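Local structure of regulator of Ty1 transposition protein 107 (Saccharomyces cerevisiae, 3T7K) at residues L46-F51 with P89-D94; E72-S77 with Y116-I121; K76-E81 with S235-N240; K134-A139 with W229-E234; V160-A163 with K168-V171. The protein binds histone H2A phosphorylated in response to DNA damage through its C-terminal tandem BRCT repeats, and so probably takes part in DNA repair. All coordinates share one frame; numbering follows the deposited sequence.

Interaction 1 of 5, residues L46-F51 with P89-D94; sequences LGIKIF and PEFIID
Ile48 pushes its delta methyl against the rim of the Phe91 ring: CD1 of Ile48 lies 3.8 Å from CE2 of Phe91, at the ring edge and close to its plane, the two side chains reaching for each other from opposite directions. The Phe91 ring gets there because its CG stands anti to the backbone N (chi1 171°), which carries the ring off the helix and out toward the strand. The second branch of Ile48 serves another partner, CG2 meeting CD1 of Ile92 at 4.2 Å, so one isoleucine is shared between two successive residues of the helix. Leu95, one turn further along that helix, touches Ile48 as well. The contact is that of a BRCT fold, in which helix 90-99 packs on the parallel sheet 48-50, 23-27, 62-64, 85-87; strand 48-50 is one of its outermost strands. Leu23 of the adjoining strand touches both Ile48 and Phe91, Phe64 packs on Phe91 and Ile92, and Tyr21 meets the Phe91 ring edge-to-face. Just before the strand, Gly47 takes a positive phi of 67° as the C-prime residue of the Schellman motif that ends the preceding helix, and the chain goes straight from there into Ile48. Within the other segment, Asp94 N bonds Glu90 O at 2.7 Å.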
# COMPACT_ATOMS: atom_id res chain seq x y z
N LEU C 46 -13.97 -1.51 18.07
CA LEU C 46 -12.74 -1.04 18.69
C LEU C 46 -11.58 -1.03 17.71
O LEU C 46 -10.42 -0.93 18.11
CB LEU C 46 -12.38 -1.90 19.92
CG LEU C 46 -13.42 -1.92 21.05
CD1 LEU C 46 -13.08 -2.97 22.11
CD2 LEU C 46 -13.53 -0.58 21.69
N GLY C 47 -11.88 -1.12 16.42
CA GLY C 47 -10.85 -1.09 15.40
C GLY C 47 -9.94 -2.31 15.41
O GLY C 47 -8.76 -2.21 15.10
N ILE C 48 -10.50 -3.46 15.78
CA ILE C 48 -9.80 -4.73 15.68
C ILE C 48 -10.60 -5.64 14.73
O ILE C 48 -11.78 -5.95 14.99
CB ILE C 48 -9.72 -5.44 17.03
CG1 ILE C 48 -9.03 -4.55 18.07
CG2 ILE C 48 -8.99 -6.76 16.88
CD1 ILE C 48 -9.07 -5.13 19.46
N LYS C 49 -9.94 -6.06 13.64
CA LYS C 49 -10.52 -6.96 12.64
C LYS C 49 -9.63 -8.18 12.53
O LYS C 49 -8.40 -8.04 12.42
CB LYS C 49 -10.60 -6.26 11.27
CG LYS C 49 -11.19 -4.87 11.35
CD LYS C 49 -11.82 -4.43 10.03
CE LYS C 49 -10.80 -3.94 9.02
NZ LYS C 49 -11.48 -3.19 7.92
N ILE C 50 -10.24 -9.36 12.57
CA ILE C 50 -9.51 -10.62 12.51
C ILE C 50 -9.91 -11.42 11.27
O ILE C 50 -11.07 -11.83 11.13
CB ILE C 50 -9.77 -11.45 13.77
CG1 ILE C 50 -9.48 -10.59 15.01
CG2 ILE C 50 -8.92 -12.69 13.77
CD1 ILE C 50 -9.29 -11.39 16.28
N PHE C 51 -8.95 -11.61 10.36
CA PHE C 51 -9.20 -12.33 9.12
C PHE C 51 -8.92 -13.81 9.30
O PHE C 51 -8.14 -14.21 10.17
CB PHE C 51 -8.34 -11.75 7.99
CG PHE C 51 -8.53 -10.28 7.81
CD1 PHE C 51 -9.24 -9.79 6.73
CD2 PHE C 51 -8.03 -9.38 8.74
CE1 PHE C 51 -9.42 -8.42 6.57
CE2 PHE C 51 -8.22 -8.02 8.58
CZ PHE C 51 -8.91 -7.54 7.49
N PRO C 89 -2.67 -13.89 22.86
CA PRO C 89 -4.13 -13.89 22.82
C PRO C 89 -4.72 -13.26 24.08
O PRO C 89 -5.85 -12.78 24.05
CB PRO C 89 -4.48 -15.39 22.74
CG PRO C 89 -3.27 -16.09 23.29
CD PRO C 89 -2.11 -15.26 22.86
N GLU C 90 -3.97 -13.25 25.17
CA GLU C 90 -4.41 -12.63 26.41
C GLU C 90 -4.90 -11.18 26.21
O GLU C 90 -5.72 -10.67 26.97
CB GLU C 90 -3.28 -12.67 27.44
CG GLU C 90 -3.13 -13.99 28.20
CD GLU C 90 -2.40 -15.09 27.40
OE1 GLU C 90 -2.24 -14.95 26.16
OE2 GLU C 90 -1.99 -16.09 28.03
N PHE C 91 -4.38 -10.51 25.18
CA PHE C 91 -4.83 -9.17 24.84
C PHE C 91 -6.33 -9.16 24.59
O PHE C 91 -7.08 -8.43 25.25
CB PHE C 91 -4.11 -8.61 23.62
CG PHE C 91 -4.69 -7.32 23.11
CD1 PHE C 91 -4.33 -6.11 23.68
CD2 PHE C 91 -5.60 -7.32 22.07
CE1 PHE C 91 -4.88 -4.92 23.22
CE2 PHE C 91 -6.15 -6.14 21.60
CZ PHE C 91 -5.79 -4.93 22.18
N ILE C 92 -6.76 -9.94 23.60
CA ILE C 92 -8.16 -10.04 23.25
C ILE C 92 -8.98 -10.56 24.44
O ILE C 92 -10.12 -10.15 24.66
CB ILE C 92 -8.36 -10.98 22.05
CG1 ILE C 92 -7.63 -10.45 20.83
CG2 ILE C 92 -9.83 -11.14 21.74
CD1 ILE C 92 -8.30 -9.27 20.19
N ILE C 93 -8.38 -11.45 25.20
CA ILE C 93 -9.08 -12.04 26.34
C ILE C 93 -9.32 -10.96 27.40
O ILE C 93 -10.46 -10.72 27.79
CB ILE C 93 -8.32 -13.25 26.93
CG1 ILE C 93 -8.37 -14.43 25.96
CG2 ILE C 93 -8.93 -13.68 28.25
CD1 ILE C 93 -7.62 -15.65 26.46
N ASP C 94 -8.26 -10.30 27.84
CA ASP C 94 -8.38 -9.23 28.82
C ASP C 94 -9.31 -8.13 28.34
O ASP C 94 -10.08 -7.56 29.12
CB ASP C 94 -7.01 -8.64 29.14
CG ASP C 94 -6.14 -9.60 29.90
OD1 ASP C 94 -6.67 -10.66 30.30
OD2 ASP C 94 -4.95 -9.29 30.12

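Interaction 2 of 5, residues E72-S77 with Y116-I121; sequences EKFLKS and YEINGI
Phe74 carries the apolar contact, meeting two isoleucines of the loop 116-121 with neighbouring atoms of its rim. Its CE1 lies 3.8 Å from CD1 of Ile118 and its CZ 4.0 Å from CG1 of Ile121; both approach the rim near the ring plane, so the ring drives edge-first at the pair. Phe74 CG stands anti to the backbone N (chi1 -157°), which sends the ring outward from the helix to meet side chains coming the other way. The two isoleucines are brought together by a type II beta turn from Ile118 to Ile121, closed by Ile121 N to Ile118 O at 3.2 Å, with Gly120 in the turn at a phi of 114°. Both also rest on Ala86 of strand 85-87.

The polar bonds near the contact lie mostly within 72-77. Ser77 OG donates to Phe74 O at 2.8 Å, folding its hydroxyl back onto the backbone of the residue that makes the contact. One turn apart, Lys76 NZ and Glu72 OE2 form a salt bridge of 2.7 Å, reached on the anti side of the carboxylate and 29° out of its plane; Lys76 NZ also bonds Ser159 OG of helix 154-163.

A third group involves the bound peptide: Lys73 NZ bonds its modified side chain and Leu75 packs on an apolar one; Lys73 NZ also bonds Asp52 O. Helix 72-77 thus has Phe74 on loop 116-121 and Lys73 in the phosphopeptide-binding site of a tandem BRCT module.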
# COMPACT_ATOMS: atom_id res chain seq x y z
N GLU C 72 2.35 -21.74 9.15
CA GLU C 72 2.34 -20.89 7.97
C GLU C 72 1.99 -19.44 8.32
O GLU C 72 2.61 -18.49 7.83
CB GLU C 72 1.35 -21.42 6.94
CG GLU C 72 1.21 -20.56 5.70
CD GLU C 72 0.20 -21.13 4.72
OE1 GLU C 72 -0.52 -22.07 5.09
OE2 GLU C 72 0.13 -20.64 3.57
N LYS C 73 0.98 -19.27 9.17
CA LYS C 73 0.52 -17.93 9.53
C LYS C 73 1.57 -17.12 10.26
O LYS C 73 1.81 -15.96 9.91
CB LYS C 73 -0.76 -18.01 10.36
CG LYS C 73 -2.02 -18.01 9.54
CD LYS C 73 -3.23 -18.16 10.44
CE LYS C 73 -4.51 -17.90 9.69
NZ LYS C 73 -5.68 -18.40 10.47
N PHE C 74 2.18 -17.73 11.27
CA PHE C 74 3.25 -17.04 11.98
C PHE C 74 4.39 -16.66 11.04
O PHE C 74 4.85 -15.53 11.07
CB PHE C 74 3.79 -17.86 13.15
CG PHE C 74 4.47 -17.01 14.18
CD1 PHE C 74 3.74 -16.46 15.23
CD2 PHE C 74 5.81 -16.68 14.05
CE1 PHE C 74 4.35 -15.64 16.17
CE2 PHE C 74 6.42 -15.86 14.99
CZ PHE C 74 5.69 -15.34 16.05
N LEU C 75 4.86 -17.59 10.21
CA LEU C 75 6.00 -17.30 9.35
C LEU C 75 5.65 -16.20 8.37
O LEU C 75 6.48 -15.34 8.05
CB LEU C 75 6.44 -18.56 8.60
CG LEU C 75 6.97 -19.67 9.50
CD1 LEU C 75 7.16 -20.97 8.70
CD2 LEU C 75 8.26 -19.24 10.14
N LYS C 76 4.42 -16.24 7.87
CA LYS C 76 3.97 -15.22 6.92
C LYS C 76 3.79 -13.87 7.58
O LYS C 76 4.00 -12.83 6.95
CB LYS C 76 2.67 -15.62 6.23
CG LYS C 76 2.85 -16.47 4.97
CD LYS C 76 1.49 -16.93 4.46
CE LYS C 76 1.59 -17.70 3.16
NZ LYS C 76 0.24 -18.13 2.69
N SER C 77 3.39 -13.87 8.85
CA SER C 77 3.18 -12.60 9.53
C SER C 77 4.49 -11.81 9.51
O SER C 77 4.49 -10.58 9.58
CB SER C 77 2.72 -12.81 10.97
OG SER C 77 3.82 -13.08 11.82
N TYR C 116 1.64 -7.32 26.33
CA TYR C 116 1.30 -8.62 25.77
C TYR C 116 2.18 -9.09 24.62
O TYR C 116 1.71 -9.77 23.71
CB TYR C 116 -0.14 -8.62 25.27
CG TYR C 116 -1.16 -8.22 26.31
CD1 TYR C 116 -1.69 -9.16 27.19
CD2 TYR C 116 -1.59 -6.90 26.41
CE1 TYR C 116 -2.63 -8.79 28.14
CE2 TYR C 116 -2.53 -6.53 27.35
CZ TYR C 116 -3.05 -7.47 28.22
OH TYR C 116 -3.99 -7.09 29.16
N GLU C 117 3.46 -8.72 24.64
CA GLU C 117 4.34 -9.13 23.56
C GLU C 117 4.63 -10.63 23.58
O GLU C 117 4.85 -11.23 24.64
CB GLU C 117 5.65 -8.34 23.58
CG GLU C 117 5.48 -6.88 23.17
CD GLU C 117 4.95 -6.72 21.76
OE1 GLU C 117 5.66 -7.09 20.80
OE2 GLU C 117 3.81 -6.22 21.60
N ILE C 118 4.61 -11.23 22.40
CA ILE C 118 5.06 -12.59 22.22
C ILE C 118 6.54 -12.63 22.56
O ILE C 118 7.35 -11.93 21.93
CB ILE C 118 4.89 -13.04 20.78
CG1 ILE C 118 3.40 -13.08 20.42
CG2 ILE C 118 5.55 -14.41 20.56
CD1 ILE C 118 3.14 -13.47 19.00
N ASN C 119 6.90 -13.43 23.56
CA ASN C 119 8.27 -13.47 24.04
C ASN C 119 9.24 -14.03 23.01
O ASN C 119 9.09 -15.17 22.56
CB ASN C 119 8.35 -14.23 25.37
OD1 ASN C 119 6.75 -14.02 27.14
ND2 ASN C 119 8.09 -12.25 26.76
N GLY C 120 10.22 -13.21 22.62
CA GLY C 120 11.20 -13.59 21.62
C GLY C 120 11.10 -12.79 20.34
O GLY C 120 11.99 -12.82 19.50
N ILE C 121 9.99 -12.06 20.19
CA ILE C 121 9.78 -11.25 19.00
C ILE C 121 9.91 -9.79 19.36
O ILE C 121 8.90 -9.11 19.57
CB ILE C 121 8.40 -11.50 18.38
CG1 ILE C 121 8.30 -12.92 17.84
CG2 ILE C 121 8.14 -10.53 17.25
CD1 ILE C 121 9.30 -13.23 16.71

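Interaction 3 of 5, residues K76-E81 with S235-N240; sequences KSLSFE and SIFHLN
The Phe237 ring is met at its edge, near the plane, by CD1 of Leu78, 4.0 Å from CD1 of Phe237. Inside 76-81 a second ring, that of Phe80, packs locally, with Ser77 CA 3.4 Å above the centre of one face. Leu78 is the residue that crosses over. Its CD1 also lies 4.0 Å from CG2 of Ile236 and touches the Ile236 carbonyl oxygen, the two side chains lying aslant. Farther along the same segment, Leu239 reaches the backbone, its CD2 3.8 Å from Leu78 O. Leu239 has a positive phi of 41° and belongs to the Schellman motif ending helix 229-237, so its side chain comes in from the turn just past the helix. Leu78 is likewise presented by a turn, the type I beta turn Ser77 to Phe80. That turn is braced at Lys76 O, which accepts Ser79 N at 2.7 Å and Ser79 OG at 2.8 Å, the hydroxyl in the carbonyl plane on a lone pair. The contact joins the two BRCT repeats, as in other tandem BRCT proteins: Ile236 and Phe237 also pack on Leu75 of helix 72-77, Ile236 reaches Val160 of helix 154-163, and Leu239 rests on Ile125 and Lys128 of helix 123-128.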
# COMPACT_ATOMS: atom_id res chain seq x y z
N LYS C 76 4.42 -16.24 7.87
CA LYS C 76 3.97 -15.22 6.92
C LYS C 76 3.79 -13.87 7.58
O LYS C 76 4.00 -12.83 6.95
CB LYS C 76 2.67 -15.62 6.23
CG LYS C 76 2.85 -16.47 4.97
CD LYS C 76 1.49 -16.93 4.46
CE LYS C 76 1.59 -17.70 3.16
NZ LYS C 76 0.24 -18.13 2.69
N SER C 77 3.39 -13.87 8.85
CA SER C 77 3.18 -12.60 9.53
C SER C 77 4.49 -11.81 9.51
O SER C 77 4.49 -10.58 9.58
CB SER C 77 2.72 -12.81 10.97
OG SER C 77 3.82 -13.08 11.82
N LEU C 78 5.61 -12.52 9.38
CA LEU C 78 6.91 -11.84 9.34
C LEU C 78 7.20 -11.19 7.99
O LEU C 78 8.25 -10.56 7.81
CB LEU C 78 8.05 -12.78 9.78
CG LEU C 78 8.01 -12.97 11.30
CD1 LEU C 78 8.78 -14.20 11.74
CD2 LEU C 78 8.53 -11.70 12.00
N SER C 79 6.27 -11.31 7.05
CA SER C 79 6.35 -10.51 5.83
C SER C 79 5.18 -9.53 5.71
O SER C 79 4.82 -9.13 4.60
CB SER C 79 6.37 -11.38 4.59
OG SER C 79 5.18 -12.14 4.53
N PHE C 80 4.57 -9.15 6.83
CA PHE C 80 3.58 -8.08 6.78
C PHE C 80 4.30 -6.76 6.45
O PHE C 80 5.51 -6.64 6.65
CB PHE C 80 2.81 -7.99 8.09
CG PHE C 80 1.83 -9.12 8.30
CD1 PHE C 80 1.65 -10.08 7.32
CD2 PHE C 80 1.08 -9.20 9.45
CE1 PHE C 80 0.74 -11.13 7.52
CE2 PHE C 80 0.18 -10.22 9.66
CZ PHE C 80 0.01 -11.19 8.68
N GLU C 81 3.55 -5.78 5.96
CA GLU C 81 4.14 -4.56 5.42
C GLU C 81 3.57 -3.27 6.02
O GLU C 81 2.83 -2.53 5.36
CB GLU C 81 3.96 -4.57 3.91
CG GLU C 81 4.65 -5.77 3.23
CD GLU C 81 4.29 -5.89 1.75
OE1 GLU C 81 3.67 -4.96 1.20
OE2 GLU C 81 4.63 -6.93 1.15
N SER C 235 16.14 -18.25 9.03
CA SER C 235 16.32 -16.97 8.34
C SER C 235 15.07 -16.09 8.53
O SER C 235 15.19 -14.89 8.73
CB SER C 235 16.58 -17.18 6.85
OG SER C 235 17.69 -18.03 6.64
N ILE C 236 13.89 -16.69 8.45
CA ILE C 236 12.66 -15.93 8.57
C ILE C 236 12.49 -15.38 9.99
O ILE C 236 12.19 -14.21 10.16
CB ILE C 236 11.44 -16.75 8.14
CG1 ILE C 236 11.51 -17.01 6.63
CG2 ILE C 236 10.14 -16.02 8.47
CD1 ILE C 236 10.62 -18.15 6.18
N PHE C 237 12.72 -16.23 10.99
CA PHE C 237 12.64 -15.80 12.39
C PHE C 237 13.61 -14.68 12.72
O PHE C 237 13.35 -13.89 13.61
CB PHE C 237 12.91 -16.96 13.34
CG PHE C 237 11.79 -17.93 13.42
CD1 PHE C 237 10.52 -17.57 13.01
CD2 PHE C 237 12.00 -19.21 13.91
CE1 PHE C 237 9.48 -18.47 13.09
CE2 PHE C 237 10.97 -20.11 13.98
CZ PHE C 237 9.70 -19.74 13.57
N HIS C 238 14.74 -14.65 12.02
CA HIS C 238 15.73 -13.60 12.22
C HIS C 238 15.58 -12.49 11.18
O HIS C 238 16.32 -11.51 11.22
CB HIS C 238 17.14 -14.19 12.10
CG HIS C 238 17.52 -15.09 13.24
ND1 HIS C 238 18.32 -16.20 13.07
CD2 HIS C 238 17.22 -15.04 14.56
CE1 HIS C 238 18.49 -16.80 14.23
NE2 HIS C 238 17.84 -16.11 15.15
N LEU C 239 14.66 -12.66 10.24
CA LEU C 239 14.59 -11.79 9.07
C LEU C 239 15.98 -11.47 8.51
O LEU C 239 16.25 -10.35 8.07
CB LEU C 239 13.80 -10.52 9.37
CG LEU C 239 12.30 -10.79 9.48
CD1 LEU C 239 11.50 -9.49 9.61
CD2 LEU C 239 11.86 -11.56 8.26
N ASN C 240 16.86 -12.46 8.52
CA ASN C 240 18.18 -12.30 7.95
C ASN C 240 18.74 -13.65 7.49
O ASN C 240 18.65 -14.64 8.23
CB ASN C 240 19.12 -11.69 8.97
CG ASN C 240 20.53 -11.49 8.42
OD1 ASN C 240 20.72 -10.78 7.44
ND2 ASN C 240 21.51 -12.11 9.07

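Interaction 4 of 5, residues K134-A139 with W229-E234; sequences KVFERA and WNWCVE
A short, loosely hydrogen-bonded helical turn at about 135-138 faces the regular helix 229-237 inside the second BRCT repeat, the CA atoms of Phe136 and Cys232 lying 8.8 Å apart. The short turn is held by Arg138 N to Lys134 O at 2.8 Å, and its start by Lys134 N, which bonds Glu137 OE1 at 3.1 Å from above the carboxylate plane. In the longer helix Trp229 O accepts from both Cys232 N and Val233 N. Phe136 bridges the gap, its ring projecting toward Trp231 and Cys232 of helix 229-237. CE1 of Phe136 meets CZ3 of Trp231 at 4.0 Å, the indole carbon sitting at the phenyl edge near its plane, with the two side chains running antiparallel alongside one another. Val135 CG1 covers one face of the phenyl, 3.8 Å above it and offset toward the rim. Leu161 of helix 154-163 packs on Phe136 and Trp229, so three helices of the repeat converge here. Trp229 in turn packs on an apolar side chain of the bound peptide. Phe136 CZ touches Cys232 CB at 3.9 Å, while Cys232 SG makes an oblique sulfur-aromatic contact, 5.3 Å from the Phe136 ring centroid.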
# COMPACT_ATOMS: atom_id res chain seq x y z
N LYS C 134 12.37 -8.09 0.96
CA LYS C 134 12.10 -9.30 1.72
C LYS C 134 13.40 -10.04 2.03
O LYS C 134 14.41 -9.81 1.40
CB LYS C 134 11.14 -10.22 0.97
CG LYS C 134 9.85 -9.58 0.60
CD LYS C 134 9.04 -9.21 1.82
CE LYS C 134 7.64 -8.80 1.39
NZ LYS C 134 6.88 -8.15 2.48
N VAL C 135 13.36 -10.93 3.02
CA VAL C 135 14.56 -11.47 3.61
C VAL C 135 15.37 -12.25 2.55
O VAL C 135 16.58 -12.09 2.46
CB VAL C 135 14.24 -12.35 4.84
CG1 VAL C 135 13.28 -13.47 4.46
CG2 VAL C 135 15.52 -12.91 5.47
N PHE C 136 14.70 -13.05 1.72
CA PHE C 136 15.43 -13.83 0.71
C PHE C 136 15.81 -12.99 -0.49
O PHE C 136 16.81 -13.24 -1.17
CB PHE C 136 14.61 -15.02 0.26
CG PHE C 136 14.40 -16.02 1.34
CD1 PHE C 136 15.47 -16.72 1.85
CD2 PHE C 136 13.14 -16.27 1.83
CE1 PHE C 136 15.28 -17.66 2.84
CE2 PHE C 136 12.95 -17.20 2.82
CZ PHE C 136 14.02 -17.89 3.33
N GLU C 137 15.00 -11.97 -0.74
CA GLU C 137 15.32 -11.01 -1.76
C GLU C 137 16.61 -10.29 -1.40
O GLU C 137 17.50 -10.13 -2.25
CB GLU C 137 14.16 -10.02 -1.93
CG GLU C 137 14.52 -8.83 -2.75
CD GLU C 137 13.39 -7.84 -2.85
OE1 GLU C 137 12.39 -7.96 -2.10
OE2 GLU C 137 13.53 -6.94 -3.70
N ARG C 138 16.72 -9.85 -0.15
CA ARG C 138 17.96 -9.30 0.39
C ARG C 138 19.15 -10.24 0.24
O ARG C 138 20.30 -9.78 0.15
CB ARG C 138 17.84 -9.02 1.89
CG ARG C 138 17.14 -7.77 2.24
CD ARG C 138 17.48 -7.31 3.65
NE ARG C 138 16.84 -8.08 4.72
CZ ARG C 138 15.54 -8.10 4.97
NH1 ARG C 138 14.69 -7.42 4.20
NH2 ARG C 138 15.08 -8.81 6.00
N ALA C 139 18.90 -11.54 0.29
CA ALA C 139 19.98 -12.53 0.30
C ALA C 139 20.35 -12.98 -1.10
O ALA C 139 21.20 -13.86 -1.28
CB ALA C 139 19.58 -13.74 1.14
N TRP C 229 15.00 -27.25 5.15
CA TRP C 229 13.90 -26.31 5.36
C TRP C 229 14.20 -25.44 6.58
O TRP C 229 13.99 -24.23 6.55
CB TRP C 229 12.57 -27.07 5.54
CG TRP C 229 11.42 -26.24 6.05
CD1 TRP C 229 10.71 -26.44 7.20
CD2 TRP C 229 10.86 -25.06 5.44
NE1 TRP C 229 9.74 -25.48 7.34
CE2 TRP C 229 9.81 -24.62 6.28
CE3 TRP C 229 11.14 -24.34 4.28
CZ2 TRP C 229 9.04 -23.49 5.98
CZ3 TRP C 229 10.38 -23.21 3.99
CH2 TRP C 229 9.34 -22.80 4.84
N ASN C 230 14.71 -26.06 7.63
CA ASN C 230 15.01 -25.33 8.86
C ASN C 230 15.91 -24.13 8.65
O ASN C 230 15.93 -23.22 9.46
CB ASN C 230 15.66 -26.27 9.88
CG ASN C 230 14.90 -26.32 11.18
OD1 ASN C 230 14.98 -25.40 11.99
ND2 ASN C 230 14.17 -27.41 11.40
N TRP C 231 16.68 -24.14 7.57
CA TRP C 231 17.58 -23.03 7.26
C TRP C 231 16.75 -21.81 6.87
O TRP C 231 17.10 -20.66 7.19
CB TRP C 231 18.52 -23.43 6.10
CG TRP C 231 19.56 -22.41 5.67
CD1 TRP C 231 20.84 -22.29 6.14
CD2 TRP C 231 19.41 -21.41 4.65
NE1 TRP C 231 21.49 -21.27 5.47
CE2 TRP C 231 20.63 -20.72 4.56
CE3 TRP C 231 18.35 -21.04 3.81
CZ2 TRP C 231 20.83 -19.68 3.66
CZ3 TRP C 231 18.55 -19.99 2.92
CH2 TRP C 231 19.77 -19.33 2.85
N CYS C 232 15.65 -22.08 6.16
CA CYS C 232 14.73 -21.02 5.73
C CYS C 232 13.93 -20.50 6.91
O CYS C 232 13.64 -19.31 6.97
CB CYS C 232 13.76 -21.55 4.69
SG CYS C 232 14.56 -22.18 3.21
N VAL C 233 13.58 -21.39 7.82
CA VAL C 233 12.78 -21.02 8.98
C VAL C 233 13.58 -20.14 9.92
O VAL C 233 13.06 -19.16 10.42
CB VAL C 233 12.28 -22.26 9.75
CG1 VAL C 233 11.67 -21.85 11.09
CG2 VAL C 233 11.26 -23.00 8.91
N GLU C 234 14.84 -20.49 10.15
CA GLU C 234 15.70 -19.65 10.98
C GLU C 234 15.93 -18.29 10.35
O GLU C 234 15.94 -17.28 11.05
CB GLU C 234 17.04 -20.33 11.27
CG GLU C 234 16.95 -21.48 12.25
OE1 GLU C 234 16.69 -20.17 14.22
OE2 GLU C 234 15.21 -21.74 13.83

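Interaction 5 of 5, residues V160-A163 with K168-V171; sequences VLKA and KINV
This is apolar helix-on-strand packing, partly buried, inside the beta-alpha-beta unit of the second BRCT repeat, where strand 143-147 leads through helix 154-163 to strand 168-172. Ile169 turns its CB toward the last turn of the helix, and its CG1-CD1 arm serves two successive residues there, the end methyl on Leu161 and the methylene on Lys162. On the inner side CD1 of Ile169 meets CB of Leu161 at 4.1 Å. On the outer side its CG1 lies against the aliphatic part of Lys162, whose chain passes at a slant to it. Strand 168-172 runs parallel to strand 143-147 at one end of the mixed sheet, and Ile144 and Leu146 of that neighbour also touch Ile169. Leu161 faces inward, touching Ile144 as well as Trp229 and Cys232 of helix 229-237, whereas Lys162 lies on the solvent side with its methylene groups against Ile169. The preceding residue, Val160, touches Glu72 and Leu75 of the first repeat, so one helical turn serves both the sheet of its own repeat and the boundary with the other. On the strand, Asn170 ND2 bonds Asn145 OD1 and Asp181 O. The Lys162 chain is extended as far as CD and then bends at chi3 (-81°), which keeps three successive carbons near one atom: CG, CD and CE lie 3.7, 4.0 and 4.1 Å from Ile169 CG1.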
# COMPACT_ATOMS: atom_id res chain seq x y z
N VAL C 160 4.84 -19.78 1.77
CA VAL C 160 5.67 -19.09 2.76
C VAL C 160 6.92 -18.46 2.14
O VAL C 160 7.24 -17.28 2.38
CB VAL C 160 6.09 -20.05 3.88
CG1 VAL C 160 7.19 -19.45 4.71
CG2 VAL C 160 4.89 -20.43 4.74
N LEU C 161 7.63 -19.23 1.33
CA LEU C 161 8.88 -18.76 0.73
C LEU C 161 8.63 -17.62 -0.25
O LEU C 161 9.44 -16.71 -0.38
CB LEU C 161 9.59 -19.90 -0.00
CG LEU C 161 10.17 -21.03 0.86
CD1 LEU C 161 10.80 -22.15 -0.01
CD2 LEU C 161 11.19 -20.49 1.83
N LYS C 162 7.52 -17.68 -0.97
CA LYS C 162 7.23 -16.63 -1.93
C LYS C 162 6.81 -15.38 -1.15
O LYS C 162 7.09 -14.25 -1.57
CB LYS C 162 6.16 -17.07 -2.92
CG LYS C 162 6.67 -18.05 -3.96
CD LYS C 162 5.55 -18.54 -4.88
CE LYS C 162 4.73 -19.65 -4.23
NZ LYS C 162 3.68 -20.17 -5.14
N ALA C 163 6.16 -15.58 -0.01
CA ALA C 163 5.78 -14.42 0.81
C ALA C 163 7.03 -13.69 1.24
O ALA C 163 6.98 -12.50 1.55
CB ALA C 163 4.95 -14.84 2.03
N LYS C 168 10.46 -17.71 -7.90
CA LYS C 168 10.18 -18.98 -8.56
C LYS C 168 10.53 -20.16 -7.67
O LYS C 168 11.65 -20.27 -7.15
CB LYS C 168 10.94 -19.08 -9.89
CG LYS C 168 10.50 -18.08 -10.94
CD LYS C 168 10.65 -18.66 -12.34
CE LYS C 168 10.43 -17.61 -13.42
NZ LYS C 168 10.50 -18.19 -14.80
N ILE C 169 9.55 -21.05 -7.51
CA ILE C 169 9.69 -22.27 -6.75
C ILE C 169 9.57 -23.44 -7.71
O ILE C 169 8.48 -23.77 -8.16
CB ILE C 169 8.57 -22.44 -5.73
CG1 ILE C 169 8.48 -21.21 -4.81
CG2 ILE C 169 8.79 -23.72 -4.92
CD1 ILE C 169 9.70 -21.05 -3.95
N ASN C 170 10.70 -24.07 -8.03
CA ASN C 170 10.71 -25.19 -8.96
C ASN C 170 10.71 -26.49 -8.18
O ASN C 170 11.68 -26.80 -7.49
CB ASN C 170 11.98 -25.10 -9.81
CG ASN C 170 12.08 -26.22 -10.83
OD1 ASN C 170 11.06 -26.74 -11.32
ND2 ASN C 170 13.31 -26.63 -11.14
N VAL C 171 9.64 -27.26 -8.28
CA VAL C 171 9.57 -28.51 -7.53
C VAL C 171 10.22 -29.68 -8.27
O VAL C 171 9.96 -29.92 -9.45
CB VAL C 171 8.12 -28.86 -7.19
CG1 VAL C 171 8.09 -30.15 -6.38
CG2 VAL C 171 7.49 -27.72 -6.40

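In the fold
Interaction 1 lies in the first BRCT repeat and interactions 4 and 5 in the second; interaction 3 spans the two. Interactions 2 and 3 both use helix 72-77, while 3 and 4 share helix 229-237, which places interaction 3, its centre about 5 Å from the centre of the chain, between them. Interactions 1 to 4 are buried; interaction 5 is partly so, ending in an exposed lysine. All five are apolar across their segments: aromatic edges against aliphatic groups in 1 to 3, joined by aliphatic pairs in 1 and 3, an added sulfur and indole in 4, aliphatic carbons alone in 5. Polar links run between contacts instead, as Asp94 to Tyr116 joins 1 to 2 and Glu81 to Lys134 joins 3 to 4.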